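Local structure of UDP-glucose 6-dehydrogenase (Pyrobaculum islandicum, 3VTF) at residues Ser114-Ala122 with Ser144-Val155. The protein probably catalyses the NAD(+)-dependent oxidation of UDP-alpha-D-glucose to UDP-alpha-D-glucuronate, with two NAD(+) consumed per sugar. Residues are numbered along the deposited sequence; the frame is centred on the assembly and turned at random.
Sequences SADLRYVEA and STVPPGTTEGLV
Leu117, the residue just before helix 118-134, pushes its forked end into the bend of 144-155, an example of two helix starts joined mainly by apolar packing, with no polar bond between the two segments. Its CG stands anti to the carbonyl carbon (chi1 -63°), which turns the fork toward 144-155. CD2 lies 3.8 Å from Pro147 CD and the same distance from Val146 CG1, the Leu117 and Val146 side chains crossing at about a right angle, while CD1 comes tip to tip with Thr150, 3.8 Å from its OG1. That hydroxyl is already engaged: Thr150 OG1 donates to Pro147 O at 2.7 Å, tilted 22° from the carbonyl plane, and Thr150 N shares the same acceptor, closing a type II turn over Pro147-Thr150. A valine in place of Thr150 would probably leave Pro147 O with the backbone N-H as its one remaining donor within the turn, and the proline ring that meets the tip of Leu117 less firmly placed. One helical turn on, Val120 splits its branches: CG2 rests on Ser144 CB, and CG1 presses against Val155 CG2 at 3.5 Å, tighter than usual for methyls. At the outer end Leu154, with CG anti to the backbone N (chi1 164°), lays CD2 on Leu117 CB and CD1 against the extended stem of Glu121, the two side chains crossing at about a right angle; the Glu121 carboxylate turns to Arg125. Ser144 OG hydrogen-bonds with Val105 O, its stronger partner, and Ile103 O. The pairing thus joins two helix starts beyond the C-terminal ends of neighbouring parallel strands 100-103 and 139-142 in a Rossmann-type NAD-binding domain, where Thr107 and Thr145 are predicted to bind the cofactor.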
ATOM      1  N   SER A 114      -8.550  22.562  -2.919  1.00 22.60           N
ATOM      2  CA  SER A 114      -8.440  22.420  -1.447  1.00 24.55           C
ATOM      3  C   SER A 114      -9.820  22.086  -0.837  1.00 22.75           C
ATOM      4  O   SER A 114     -10.876  22.178  -1.471  1.00 22.01           O
ATOM      5  CB  SER A 114      -7.781  23.671  -0.777  1.00 24.37           C
ATOM      6  OG  SER A 114      -8.666  24.754  -0.909  1.00 27.99           O
ATOM      7  N   ALA A 115      -9.819  21.676   0.416  1.00 21.45           N
ATOM      8  CA  ALA A 115     -11.101  21.391   1.040  1.00 21.75           C
ATOM      9  C   ALA A 115     -11.925  22.709   1.203  1.00 19.59           C
ATOM     10  O   ALA A 115     -11.430  23.671   1.778  1.00 21.18           O
ATOM     11  CB  ALA A 115     -10.919  20.762   2.448  1.00 22.31           C
ATOM     12  N   ASP A 116     -13.185  22.671   0.817  1.00 22.34           N
ATOM     13  CA  ASP A 116     -14.150  23.778   1.040  1.00 22.32           C
ATOM     14  C   ASP A 116     -14.651  23.537   2.471  1.00 20.61           C
ATOM     15  O   ASP A 116     -15.465  22.660   2.694  1.00 22.50           O
ATOM     16  CB  ASP A 116     -15.357  23.614   0.098  1.00 23.15           C
ATOM     17  CG  ASP A 116     -16.422  24.742   0.281  1.00 26.60           C
ATOM     18  OD1 ASP A 116     -16.409  25.462   1.269  1.00 26.59           O
ATOM     19  OD2 ASP A 116     -17.248  24.903  -0.580  1.00 28.15           O
ATOM     20  N   LEU A 117     -14.309  24.426   3.380  1.00 18.71           N
ATOM     21  CA  LEU A 117     -14.742  24.308   4.794  1.00 19.04           C
ATOM     22  C   LEU A 117     -15.930  25.207   5.228  1.00 19.40           C
ATOM     23  O   LEU A 117     -16.287  25.311   6.445  1.00 19.89           O
ATOM     24  CB  LEU A 117     -13.537  24.540   5.748  1.00 19.27           C
ATOM     25  CG  LEU A 117     -12.436  23.443   5.545  1.00 22.64           C
ATOM     26  CD1 LEU A 117     -11.230  23.843   6.404  1.00 21.91           C
ATOM     27  CD2 LEU A 117     -12.956  22.021   5.889  1.00 21.87           C
ATOM     28  N   ARG A 118     -16.588  25.797   4.256  1.00 20.99           N
ATOM     29  CA  ARG A 118     -17.752  26.667   4.598  1.00 23.86           C
ATOM     30  C   ARG A 118     -18.904  25.937   5.230  1.00 20.67           C
ATOM     31  O   ARG A 118     -19.538  26.480   6.127  1.00 21.07           O
ATOM     32  CB  ARG A 118     -18.274  27.377   3.326  1.00 23.04           C
ATOM     33  CG  ARG A 118     -17.337  28.464   2.747  1.00 27.67           C
ATOM     34  CD  ARG A 118     -18.003  28.979   1.437  1.00 31.39           C
ATOM     35  NE  ARG A 118     -18.144  27.841   0.486  1.00 27.01           N
ATOM     36  CZ  ARG A 118     -19.180  27.659  -0.287  1.00 33.62           C
ATOM     37  NH1 ARG A 118     -20.190  28.561  -0.278  1.00 30.64           N
ATOM     38  NH2 ARG A 118     -19.245  26.555  -1.028  1.00 31.18           N
ATOM     39  N   TYR A 119     -19.212  24.692   4.803  1.00 18.70           N
ATOM     40  CA  TYR A 119     -20.318  23.932   5.417  1.00 18.61           C
ATOM     41  C   TYR A 119     -20.014  23.589   6.874  1.00 19.06           C
ATOM     42  O   TYR A 119     -20.907  23.683   7.754  1.00 20.94           O
ATOM     43  CB  TYR A 119     -20.590  22.597   4.623  1.00 19.47           C
ATOM     44  CG  TYR A 119     -20.857  22.845   3.119  1.00 22.89           C
ATOM     45  CD1 TYR A 119     -22.162  22.977   2.674  1.00 23.49           C
ATOM     46  CD2 TYR A 119     -19.821  23.016   2.203  1.00 21.02           C
ATOM     47  CE1 TYR A 119     -22.458  23.241   1.334  1.00 27.67           C
ATOM     48  CE2 TYR A 119     -20.110  23.300   0.885  1.00 24.42           C
ATOM     49  CZ  TYR A 119     -21.430  23.432   0.455  1.00 26.86           C
ATOM     50  OH  TYR A 119     -21.715  23.683  -0.896  1.00 32.68           O
ATOM     51  N   VAL A 120     -18.763  23.131   7.126  1.00 19.63           N
ATOM     52  CA  VAL A 120     -18.327  22.843   8.509  1.00 19.66           C
ATOM     53  C   VAL A 120     -18.346  24.157   9.372  1.00 19.84           C
ATOM     54  O   VAL A 120     -18.784  24.129  10.523  1.00 19.75           O
ATOM     55  CB  VAL A 120     -16.878  22.275   8.462  1.00 21.35           C
ATOM     56  CG1 VAL A 120     -16.198  22.200   9.875  1.00 19.78           C
ATOM     57  CG2 VAL A 120     -16.893  20.853   7.779  1.00 20.45           C
ATOM     58  N   GLU A 121     -17.889  25.270   8.781  1.00 19.95           N
ATOM     59  CA  GLU A 121     -17.851  26.514   9.580  1.00 20.74           C
ATOM     60  C   GLU A 121     -19.274  26.937   9.994  1.00 19.85           C
ATOM     61  O   GLU A 121     -19.499  27.290  11.139  1.00 23.46           O
ATOM     62  CB  GLU A 121     -17.136  27.647   8.821  1.00 22.15           C
ATOM     63  CG  GLU A 121     -17.276  28.963   9.606  1.00 26.87           C
ATOM     64  CD  GLU A 121     -16.440  30.089   9.085  1.00 31.90           C
ATOM     65  OE1 GLU A 121     -15.791  29.911   8.065  1.00 28.83           O
ATOM     66  OE2 GLU A 121     -16.387  31.149   9.778  1.00 36.49           O
ATOM     67  N   ALA A 122     -20.227  26.863   9.079  1.00 21.08           N
ATOM     68  CA  ALA A 122     -21.639  27.224   9.400  1.00 21.68           C
ATOM     69  C   ALA A 122     -22.215  26.293  10.391  1.00 21.35           C
ATOM     70  O   ALA A 122     -22.972  26.698  11.295  1.00 20.45           O
ATOM     71  CB  ALA A 122     -22.541  27.288   8.128  1.00 22.64           C
ATOM     72  N   SER A 144     -16.990  15.068   9.690  1.00 21.28           N
ATOM     73  CA  SER A 144     -16.546  15.600   8.408  1.00 19.36           C
ATOM     74  C   SER A 144     -15.058  15.361   8.198  1.00 17.25           C
ATOM     75  O   SER A 144     -14.308  15.532   9.120  1.00 19.09           O
ATOM     76  CB  SER A 144     -16.886  17.141   8.315  1.00 20.38           C
ATOM     77  OG  SER A 144     -18.309  17.268   8.509  1.00 19.45           O
ATOM     78  N   THR A 145     -14.649  15.038   6.954  1.00 17.95           N
ATOM     79  CA  THR A 145     -13.287  14.970   6.569  1.00 17.97           C
ATOM     80  C   THR A 145     -12.715  16.353   6.395  1.00 20.93           C
ATOM     81  O   THR A 145     -13.136  17.078   5.479  1.00 20.75           O
ATOM     82  CB  THR A 145     -13.152  14.129   5.236  1.00 19.39           C
ATOM     83  OG1 THR A 145     -13.663  12.802   5.554  1.00 18.79           O
ATOM     84  CG2 THR A 145     -11.635  14.010   4.882  1.00 16.03           C
ATOM     85  N   VAL A 146     -11.821  16.739   7.308  1.00 18.03           N
ATOM     86  CA  VAL A 146     -11.344  18.096   7.347  1.00 16.35           C
ATOM     87  C   VAL A 146      -9.828  18.037   7.475  1.00 18.88           C
ATOM     88  O   VAL A 146      -9.233  17.129   8.110  1.00 19.90           O
ATOM     89  CB  VAL A 146     -11.894  18.889   8.556  1.00 16.83           C
ATOM     90  CG1 VAL A 146     -13.370  19.196   8.451  1.00 16.27           C
ATOM     91  CG2 VAL A 146     -11.609  18.116   9.914  1.00 14.95           C
ATOM     92  N   PRO A 147      -9.143  19.017   6.900  1.00 19.96           N
ATOM     93  CA  PRO A 147      -7.686  19.010   7.017  1.00 18.30           C
ATOM     94  C   PRO A 147      -7.232  19.115   8.489  1.00 18.59           C
ATOM     95  O   PRO A 147      -7.932  19.688   9.316  1.00 17.82           O
ATOM     96  CB  PRO A 147      -7.254  20.258   6.240  1.00 23.20           C
ATOM     97  CG  PRO A 147      -8.436  20.613   5.297  1.00 21.67           C
ATOM     98  CD  PRO A 147      -9.689  20.063   6.020  1.00 19.11           C
ATOM     99  N   PRO A 148      -6.063  18.575   8.816  1.00 16.75           N
ATOM    100  CA  PRO A 148      -5.581  18.590  10.189  1.00 18.33           C
ATOM    101  C   PRO A 148      -5.449  19.987  10.692  1.00 20.85           C
ATOM    102  O   PRO A 148      -4.891  20.824   9.976  1.00 18.56           O
ATOM    103  CB  PRO A 148      -4.173  17.939  10.070  1.00 20.57           C
ATOM    104  CG  PRO A 148      -4.359  16.921   8.879  1.00 21.04           C
ATOM    105  CD  PRO A 148      -5.264  17.680   7.919  1.00 18.06           C
ATOM    106  N   GLY A 149      -5.918  20.254  11.910  1.00 20.46           N
ATOM    107  CA  GLY A 149      -5.873  21.614  12.448  1.00 20.88           C
ATOM    108  C   GLY A 149      -7.245  22.195  12.423  1.00 21.43           C
ATOM    109  O   GLY A 149      -7.480  23.169  13.158  1.00 19.79           O
ATOM    110  N   THR A 150      -8.193  21.626  11.640  1.00 17.01           N
ATOM    111  CA  THR A 150      -9.516  22.298  11.514  1.00 18.09           C
ATOM    112  C   THR A 150     -10.322  22.239  12.823  1.00 17.20           C
ATOM    113  O   THR A 150     -11.063  23.197  13.166  1.00 18.14           O
ATOM    114  CB  THR A 150     -10.366  21.594  10.399  1.00 18.51           C
ATOM    115  OG1 THR A 150      -9.666  21.744   9.171  1.00 19.61           O
ATOM    116  CG2 THR A 150     -11.758  22.172  10.212  1.00 18.49           C
ATOM    117  N   THR A 151     -10.228  21.126  13.547  1.00 18.09           N
ATOM    118  CA  THR A 151     -11.058  20.899  14.762  1.00 17.98           C
ATOM    119  C   THR A 151     -10.708  21.918  15.876  1.00 22.65           C
ATOM    120  O   THR A 151     -11.617  22.604  16.397  1.00 20.58           O
ATOM    121  CB  THR A 151     -10.948  19.458  15.299  1.00 22.19           C
ATOM    122  OG1 THR A 151     -11.459  18.549  14.278  1.00 22.10           O
ATOM    123  CG2 THR A 151     -11.809  19.260  16.590  1.00 20.82           C
ATOM    124  N   GLU A 152      -9.428  22.064  16.178  1.00 18.56           N
ATOM    125  CA  GLU A 152      -9.034  22.946  17.274  1.00 22.33           C
ATOM    126  C   GLU A 152      -8.863  24.345  16.746  1.00 23.90           C
ATOM    127  O   GLU A 152      -8.718  25.270  17.538  1.00 21.19           O
ATOM    128  CB  GLU A 152      -7.681  22.483  17.842  1.00 23.46           C
ATOM    129  CG  GLU A 152      -7.940  21.219  18.648  1.00 27.73           C
ATOM    130  CD  GLU A 152      -6.641  20.692  19.165  1.00 38.21           C
ATOM    131  OE1 GLU A 152      -5.781  20.448  18.292  1.00 42.58           O
ATOM    132  OE2 GLU A 152      -6.525  20.539  20.391  1.00 48.02           O
ATOM    133  N   GLY A 153      -8.795  24.500  15.411  1.00 22.44           N
ATOM    134  CA  GLY A 153      -8.676  25.857  14.826  1.00 23.00           C
ATOM    135  C   GLY A 153     -10.009  26.435  14.430  1.00 23.53           C
ATOM    136  O   GLY A 153     -10.772  26.865  15.295  1.00 23.21           O
ATOM    137  N   LEU A 154     -10.345  26.340  13.140  1.00 22.69           N
ATOM    138  CA  LEU A 154     -11.576  26.889  12.642  1.00 22.21           C
ATOM    139  C   LEU A 154     -12.830  26.529  13.488  1.00 24.60           C
ATOM    140  O   LEU A 154     -13.621  27.401  13.831  1.00 22.10           O
ATOM    141  CB  LEU A 154     -11.787  26.407  11.184  1.00 24.60           C
ATOM    142  CG  LEU A 154     -13.219  26.583  10.629  1.00 24.71           C
ATOM    143  CD1 LEU A 154     -13.540  28.065  10.580  1.00 25.09           C
ATOM    144  CD2 LEU A 154     -13.392  26.021   9.247  1.00 25.22           C
ATOM    145  N   VAL A 155     -13.053  25.225  13.773  1.00 19.94           N
ATOM    146  CA  VAL A 155     -14.306  24.785  14.436  1.00 19.98           C
ATOM    147  C   VAL A 155     -14.341  25.311  15.892  1.00 20.31           C
ATOM    148  O   VAL A 155     -15.351  25.946  16.253  1.00 20.56           O
ATOM    149  CB  VAL A 155     -14.430  23.219  14.423  1.00 20.70           C
ATOM    150  CG1 VAL A 155     -15.473  22.704  15.424  1.00 20.60           C
ATOM    151  CG2 VAL A 155     -14.703  22.694  12.983  1.00 17.14           C
TER